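Local coordinates for activator of Hsp90 ATPase homologue 1/2-like C-terminal domain-containing protein (Staphylococcus saprophyticus subsp. saprophyticus, PDB 3Q6A) that is of unknown function but belongs to the AHA1 family and folds like the Bet v 1-related helix-grip proteins, so it may bind a hydrophobic ligand or a partner protein, at residues 9-13 / 14-18; 114-117 / 118-121. All blocks are in the same frame, centred on the assembly; numbering follows the deposited sequence.

Overall arrangement
Interaction 1 joins a loop to the first turn of the helix it leads into, interaction 2 lies wholly within one helix, and their chemistry follows their place in the fold. Interaction 1 is partly buried at the start of helix 13-21, after strand 3-9, outermost in this chain's sheet. It joins inward-facing valines with a proline and charged residues nearer solvent. Interaction 2 is a buried turn in the second half of helix 102-125, made of backbone bonds, leucines and a sulfur lying on a ring; its outer side meets the second subunit. The two touch, Val-16 CG1 packing 4.1 Å from Leu-119 CD2, and both reach Val-90 of strand 87-94, sharing one apolar layer over the sheet.

Interaction 1: residues 9-13 / 14-18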
ATOM      1  N   VAL D   9      -3.961  -4.071 -11.576  1.00 17.06           N
ATOM      2  CA  VAL D   9      -5.115  -3.184 -11.612  1.00 15.90           C
ATOM      3  C   VAL D   9      -6.049  -3.760 -12.681  1.00 24.36           C
ATOM      4  O   VAL D   9      -5.664  -3.898 -13.844  1.00 20.12           O
ATOM      5  CB  VAL D   9      -4.733  -1.745 -11.988  1.00 22.91           C
ATOM      6  CG1 VAL D   9      -5.931  -0.862 -11.802  1.00 21.61           C
ATOM      7  CG2 VAL D   9      -3.558  -1.255 -11.116  1.00 17.47           C
ATOM      8  N   ASP D  10      -7.278  -4.076 -12.281  1.00 16.77           N
ATOM      9  CA  ASP D  10      -8.247  -4.720 -13.174  1.00 20.43           C
ATOM     10  C   ASP D  10      -8.978  -3.862 -14.209  1.00 21.19           C
ATOM     11  O   ASP D  10     -10.215  -3.880 -14.293  1.00 22.90           O
ATOM     12  CB  ASP D  10      -9.276  -5.490 -12.336  1.00 18.75           C
ATOM     13  CG  ASP D  10      -8.642  -6.564 -11.457  1.00 21.25           C
ATOM     14  OD1 ASP D  10      -7.467  -6.943 -11.669  1.00 22.60           O
ATOM     15  OD2 ASP D  10      -9.339  -7.062 -10.544  1.00 24.14           O
ATOM     16  N   VAL D  11      -8.210  -3.103 -14.990  1.00 24.72           N
ATOM     17  CA  VAL D  11      -8.760  -2.267 -16.059  1.00 28.11           C
ATOM     18  C   VAL D  11      -7.757  -2.322 -17.200  1.00 23.25           C
ATOM     19  O   VAL D  11      -6.625  -2.734 -16.997  1.00 19.89           O
ATOM     20  CB  VAL D  11      -8.950  -0.787 -15.644  1.00 31.51           C
ATOM     21  CG1 VAL D  11      -9.987  -0.672 -14.545  1.00 30.18           C
ATOM     22  CG2 VAL D  11      -7.632  -0.195 -15.210  1.00 23.68           C
ATOM     23  N   PRO D  12      -8.171  -1.933 -18.422  1.00 23.83           N
ATOM     24  CA  PRO D  12      -7.250  -1.964 -19.564  1.00 26.16           C
ATOM     25  C   PRO D  12      -6.045  -1.042 -19.369  1.00 22.07           C
ATOM     26  O   PRO D  12      -6.143  -0.000 -18.728  1.00 22.63           O
ATOM     27  CB  PRO D  12      -8.127  -1.525 -20.740  1.00 24.52           C
ATOM     28  CG  PRO D  12      -9.492  -1.990 -20.332  1.00 25.99           C
ATOM     29  CD  PRO D  12      -9.529  -1.584 -18.861  1.00 22.75           C
ATOM     30  N   ARG D  13      -4.923  -1.455 -19.953  1.00 25.88           N
ATOM     31  CA  ARG D  13      -3.651  -0.748 -19.881  1.00 30.74           C
ATOM     32  C   ARG D  13      -3.744   0.725 -20.259  1.00 33.83           C
ATOM     33  O   ARG D  13      -3.115   1.570 -19.614  1.00 30.86           O
ATOM     34  CB  ARG D  13      -2.636  -1.464 -20.776  1.00 39.96           C
ATOM     35  CG  ARG D  13      -1.212  -1.021 -20.581  1.00 41.85           C
ATOM     36  CD  ARG D  13      -0.274  -1.852 -21.423  1.00 47.01           C
ATOM     37  NE  ARG D  13      -0.575  -1.731 -22.845  1.00 46.21           N
ATOM     38  CZ  ARG D  13       0.260  -2.093 -23.814  1.00 53.41           C
ATOM     39  NH1 ARG D  13       1.452  -2.598 -23.513  1.00 51.92           N
ATOM     40  NH2 ARG D  13      -0.098  -1.953 -25.081  1.00 48.42           N
ATOM     41  N   GLU D  14      -4.524   1.033 -21.296  1.00 26.78           N
ATOM     42  CA  GLU D  14      -4.687   2.412 -21.738  1.00 32.11           C
ATOM     43  C   GLU D  14      -5.268   3.256 -20.620  1.00 31.19           C
ATOM     44  O   GLU D  14      -4.827   4.380 -20.379  1.00 33.41           O
ATOM     45  CB  GLU D  14      -5.627   2.509 -22.954  1.00 34.86           C
ATOM     46  CG  GLU D  14      -5.142   1.834 -24.229  1.00 44.61           C
ATOM     47  CD  GLU D  14      -5.163   0.322 -24.139  1.00 49.91           C
ATOM     48  OE1 GLU D  14      -5.965  -0.206 -23.330  1.00 34.62           O
ATOM     49  OE2 GLU D  14      -4.392  -0.330 -24.886  1.00 38.56           O
ATOM     50  N   THR D  15      -6.261   2.708 -19.928  1.00 27.97           N
ATOM     51  CA  THR D  15      -6.919   3.421 -18.849  1.00 27.35           C
ATOM     52  C   THR D  15      -5.981   3.722 -17.682  1.00 20.51           C
ATOM     53  O   THR D  15      -6.069   4.785 -17.076  1.00 34.38           O
ATOM     54  CB  THR D  15      -8.120   2.629 -18.305  1.00 33.99           C
ATOM     55  OG1 THR D  15      -9.070   2.425 -19.357  1.00 35.40           O
ATOM     56  CG2 THR D  15      -8.790   3.398 -17.170  1.00 33.50           C
ATOM     57  N   VAL D  16      -5.098   2.784 -17.370  1.00 22.74           N
ATOM     58  CA  VAL D  16      -4.152   2.987 -16.275  1.00 24.47           C
ATOM     59  C   VAL D  16      -3.127   4.046 -16.700  1.00 28.26           C
ATOM     60  O   VAL D  16      -2.790   4.939 -15.928  1.00 29.42           O
ATOM     61  CB  VAL D  16      -3.415   1.679 -15.915  1.00 19.66           C
ATOM     62  CG1 VAL D  16      -2.426   1.938 -14.773  1.00 25.57           C
ATOM     63  CG2 VAL D  16      -4.430   0.599 -15.499  1.00 18.19           C
ATOM     64  N   PHE D  17      -2.640   3.943 -17.935  1.00 32.03           N
ATOM     65  CA  PHE D  17      -1.666   4.896 -18.466  1.00 22.84           C
ATOM     66  C   PHE D  17      -2.258   6.297 -18.383  1.00 29.73           C
ATOM     67  O   PHE D  17      -1.613   7.228 -17.899  1.00 24.62           O
ATOM     68  CB  PHE D  17      -1.332   4.554 -19.925  1.00 29.22           C
ATOM     69  CG  PHE D  17      -0.423   5.561 -20.604  1.00 27.11           C
ATOM     70  CD1 PHE D  17       0.963   5.483 -20.461  1.00 33.17           C
ATOM     71  CD2 PHE D  17      -0.963   6.585 -21.376  1.00 29.43           C
ATOM     72  CE1 PHE D  17       1.801   6.421 -21.085  1.00 34.21           C
ATOM     73  CE2 PHE D  17      -0.138   7.526 -22.000  1.00 29.52           C
ATOM     74  CZ  PHE D  17       1.245   7.440 -21.853  1.00 34.22           C
ATOM     75  N   GLU D  18      -3.501   6.436 -18.837  1.00 21.79           N
ATOM     76  CA  GLU D  18      -4.184   7.717 -18.821  1.00 26.68           C
ATOM     77  C   GLU D  18      -4.334   8.294 -17.420  1.00 35.03           C
ATOM     78  O   GLU D  18      -4.335   9.512 -17.247  1.00 26.73           O
ATOM     79  CB  GLU D  18      -5.570   7.603 -19.458  1.00 33.65           C
ATOM     80  CG  GLU D  18      -5.569   7.480 -20.981  1.00 28.91           C
ATOM     81  CD  GLU D  18      -4.960   8.694 -21.690  1.00 33.02           C
ATOM     82  OE1 GLU D  18      -5.410   9.833 -21.439  1.00 38.02           O
ATOM     83  OE2 GLU D  18      -4.033   8.498 -22.498  1.00 37.25           O
TER
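Val-11 and Val-16 meet where the chain turns from strand 3-9 into helix 13-21, the strand-to-helix junction near the N-terminus of this helix-grip fold, with Pro-12 as the N-cap residue. The apolar part of the contact is small and tight. Val-11 CG2 lies 3.3 Å from Val-16 CG2, closer than carbons normally pack, and the two side chains cross at a slant. A chi1 of -65° wedges this Val-11 methyl between its own backbone N and carbonyl carbon, aiming it at the helix. Val-9 adds a looser touch, Val-9 CB to Val-16 CG2 at 4.2 Å. Leu-123 of helix 102-125 packs on all three valines, while Val-90 of strand 87-94 meets Val-9 and Val-16, tying the junction into the core.

Backbone hydrogen bonds start the helix. Pro-12 O accepts Val-16 N at 3.3 Å and, weakly, Thr-15 N at 3.0 Å, so one oxygen serves two first-turn amides. The next bond, Phe-17 N to Arg-13 O, is shorter and straighter, 2.9 Å with an N-H...O angle of 166°, as the regular helical pattern sets in. Pro-12 holds the N-cap position, but its ring has no acceptor for a side-chain cap; its carbonyl simply takes the first helical bond.

The charged side chains lead away from the valine contact: Arg-13 touches Thr-88, Phe-81 and Gln-66, and Glu-14 is exposed. Arg-13 NE stays 4.5 Å from Glu-14 OE2, beyond a salt bridge, although some electrostatic attraction is likely. The Glu-14 carboxylate sits by the amino end of the helix, where the helix dipole would probably favour its negative charge. A bend at chi2 (71°) folds the Glu-14 chain back, placing Glu-14 OE1 3.6 Å from Pro-12 CB.

Interaction 2: residues 114-117 / 118-121; sequences YMLS and CLKV
Cys-118 places its sulfur over one face of the Tyr-114 ring, a sulfur-aromatic contact between side chains four residues apart in helix 102-125. Cys-118 SG is 3.6 Å from the centroid of the Tyr-114 ring and 19° off the ring normal, shifted toward the rim, so that its nearest ring atom is Tyr-114 CZ, at 3.5 Å. Tyr-114 CG stands anti to the backbone N (chi1 -175°), which brings the ring round to the side where Cys-118 SG lies, itself anti to its carbonyl carbon (chi1 -69°). The backbones of the same two residues are also joined: Cys-118 N gives a hydrogen bond to Tyr-114 O at 2.9 Å, the first of four successive i to i+4 bonds that end with Val-121 N on Ser-117 O.

On the inner side, Leu-116 and Leu-119 lie alongside each other, Leu-116 CD2 4.0 Å from Leu-119 CD2; both pack on Val-90, and Leu-119 also meets helix 13-21.

The next shell fixes the polar ends. Tyr-114 OH is hydrogen-bonded to Arg-130 O, Ser-117 OG to Val-113 O, and Lys-120 NZ to Gln-8 O, besides its salt bridge with Glu-124. Ser-117 and Val-121 pack on their counterparts in the second subunit, placing this helix at the dimer interface.

The bond to Arg-130 O probably limits the ring's movement, and a polarisable sulfur on its pi face would be favoured by dispersion without any formal charge.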
ATOM      1  N   TYR D 114       1.950   2.357  -1.436  1.00 13.75           N
ATOM      2  CA  TYR D 114       0.749   3.123  -1.130  1.00 19.22           C
ATOM      3  C   TYR D 114       0.171   3.796  -2.393  1.00 13.09           C
ATOM      4  O   TYR D 114      -1.021   3.701  -2.662  1.00 18.20           O
ATOM      5  CB  TYR D 114       1.060   4.190  -0.077  1.00 14.74           C
ATOM      6  CG  TYR D 114      -0.168   4.928   0.377  1.00 12.58           C
ATOM      7  CD1 TYR D 114      -1.240   4.247   0.952  1.00 11.52           C
ATOM      8  CD2 TYR D 114      -0.280   6.308   0.204  1.00 19.14           C
ATOM      9  CE1 TYR D 114      -2.406   4.928   1.343  1.00 24.04           C
ATOM     10  CE2 TYR D 114      -1.443   6.996   0.594  1.00 17.83           C
ATOM     11  CZ  TYR D 114      -2.495   6.300   1.160  1.00 20.07           C
ATOM     12  OH  TYR D 114      -3.630   6.979   1.563  1.00 25.33           O
HETATM   13  N   MSE D 115       1.010   4.491  -3.161  1.00 14.05           N
HETATM   14  CA  MSE D 115       0.497   5.153  -4.364  1.00 15.67           C
HETATM   15  C   MSE D 115      -0.198   4.163  -5.308  1.00 14.53           C
HETATM   16  O   MSE D 115      -1.268   4.459  -5.844  1.00 19.30           O
HETATM   17  CB  MSE D 115       1.627   5.878  -5.121  1.00 18.84           C
HETATM   18  CG  MSE D 115       1.182   6.639  -6.418  1.00 17.01           C
HETATM   19 SE   MSE D 115       1.052   5.628  -7.951  1.00  9.94          SE
HETATM   20  CE  MSE D 115       2.741   5.450  -8.321  1.00 19.02           C
ATOM     21  N   LEU D 116       0.401   2.995  -5.494  1.00 16.36           N
ATOM     22  CA  LEU D 116      -0.155   1.983  -6.399  1.00 16.01           C
ATOM     23  C   LEU D 116      -1.451   1.414  -5.827  1.00 19.13           C
ATOM     24  O   LEU D 116      -2.342   1.002  -6.579  1.00 15.69           O
ATOM     25  CB  LEU D 116       0.894   0.874  -6.665  1.00 12.94           C
ATOM     26  CG  LEU D 116       2.087   1.331  -7.530  1.00 16.16           C
ATOM     27  CD1 LEU D 116       3.180   0.267  -7.582  1.00 16.21           C
ATOM     28  CD2 LEU D 116       1.572   1.650  -8.941  1.00 16.67           C
ATOM     29  N   SER D 117      -1.571   1.391  -4.496  1.00 20.05           N
ATOM     30  CA  SER D 117      -2.801   0.905  -3.861  1.00 16.52           C
ATOM     31  C   SER D 117      -3.889   1.933  -4.078  1.00 21.19           C
ATOM     32  O   SER D 117      -5.032   1.587  -4.346  1.00 19.40           O
ATOM     33  CB  SER D 117      -2.599   0.688  -2.349  1.00 12.80           C
ATOM     34  OG  SER D 117      -1.647  -0.335  -2.145  1.00 15.21           O
ATOM     35  N   CYS D 118      -3.536   3.207  -3.949  1.00 15.86           N
ATOM     36  CA  CYS D 118      -4.493   4.283  -4.183  1.00 18.12           C
ATOM     37  C   CYS D 118      -4.900   4.227  -5.659  1.00 18.04           C
ATOM     38  O   CYS D 118      -6.058   4.441  -6.002  1.00 19.75           O
ATOM     39  CB  CYS D 118      -3.854   5.635  -3.894  1.00 21.00           C
ATOM     40  SG  CYS D 118      -3.498   5.914  -2.148  1.00 20.82           S
ATOM     41  N   LEU D 119      -3.928   3.958  -6.525  1.00 14.40           N
ATOM     42  CA  LEU D 119      -4.200   3.855  -7.959  1.00 15.56           C
ATOM     43  C   LEU D 119      -5.252   2.767  -8.222  1.00 21.83           C
ATOM     44  O   LEU D 119      -6.265   3.007  -8.892  1.00 21.81           O
ATOM     45  CB  LEU D 119      -2.916   3.519  -8.708  1.00 16.94           C
ATOM     46  CG  LEU D 119      -3.088   3.219 -10.199  1.00 18.73           C
ATOM     47  CD1 LEU D 119      -3.553   4.489 -10.921  1.00 18.44           C
ATOM     48  CD2 LEU D 119      -1.807   2.671 -10.770  1.00 14.73           C
ATOM     49  N   LYS D 120      -5.005   1.582  -7.677  1.00 21.65           N
ATOM     50  CA  LYS D 120      -5.885   0.426  -7.854  1.00 19.21           C
ATOM     51  C   LYS D 120      -7.314   0.717  -7.405  1.00 23.28           C
ATOM     52  O   LYS D 120      -8.294   0.410  -8.118  1.00 20.05           O
ATOM     53  CB  LYS D 120      -5.301  -0.773  -7.102  1.00 15.91           C
ATOM     54  CG  LYS D 120      -6.091  -2.082  -7.246  1.00 14.02           C
ATOM     55  CD  LYS D 120      -5.482  -3.199  -6.413  1.00 19.22           C
ATOM     56  CE  LYS D 120      -6.268  -4.515  -6.549  1.00 15.42           C
ATOM     57  NZ  LYS D 120      -6.161  -5.132  -7.931  1.00 14.62           N
ATOM     58  N   VAL D 121      -7.446   1.331  -6.233  1.00 21.35           N
ATOM     59  CA  VAL D 121      -8.761   1.663  -5.715  1.00 17.88           C
ATOM     60  C   VAL D 121      -9.479   2.699  -6.583  1.00 22.67           C
ATOM     61  O   VAL D 121     -10.677   2.579  -6.848  1.00 23.06           O
ATOM     62  CB  VAL D 121      -8.666   2.226  -4.292  1.00 21.89           C
ATOM     63  CG1 VAL D 121     -10.051   2.613  -3.798  1.00 23.10           C
ATOM     64  CG2 VAL D 121      -8.027   1.187  -3.376  1.00 23.37           C
TER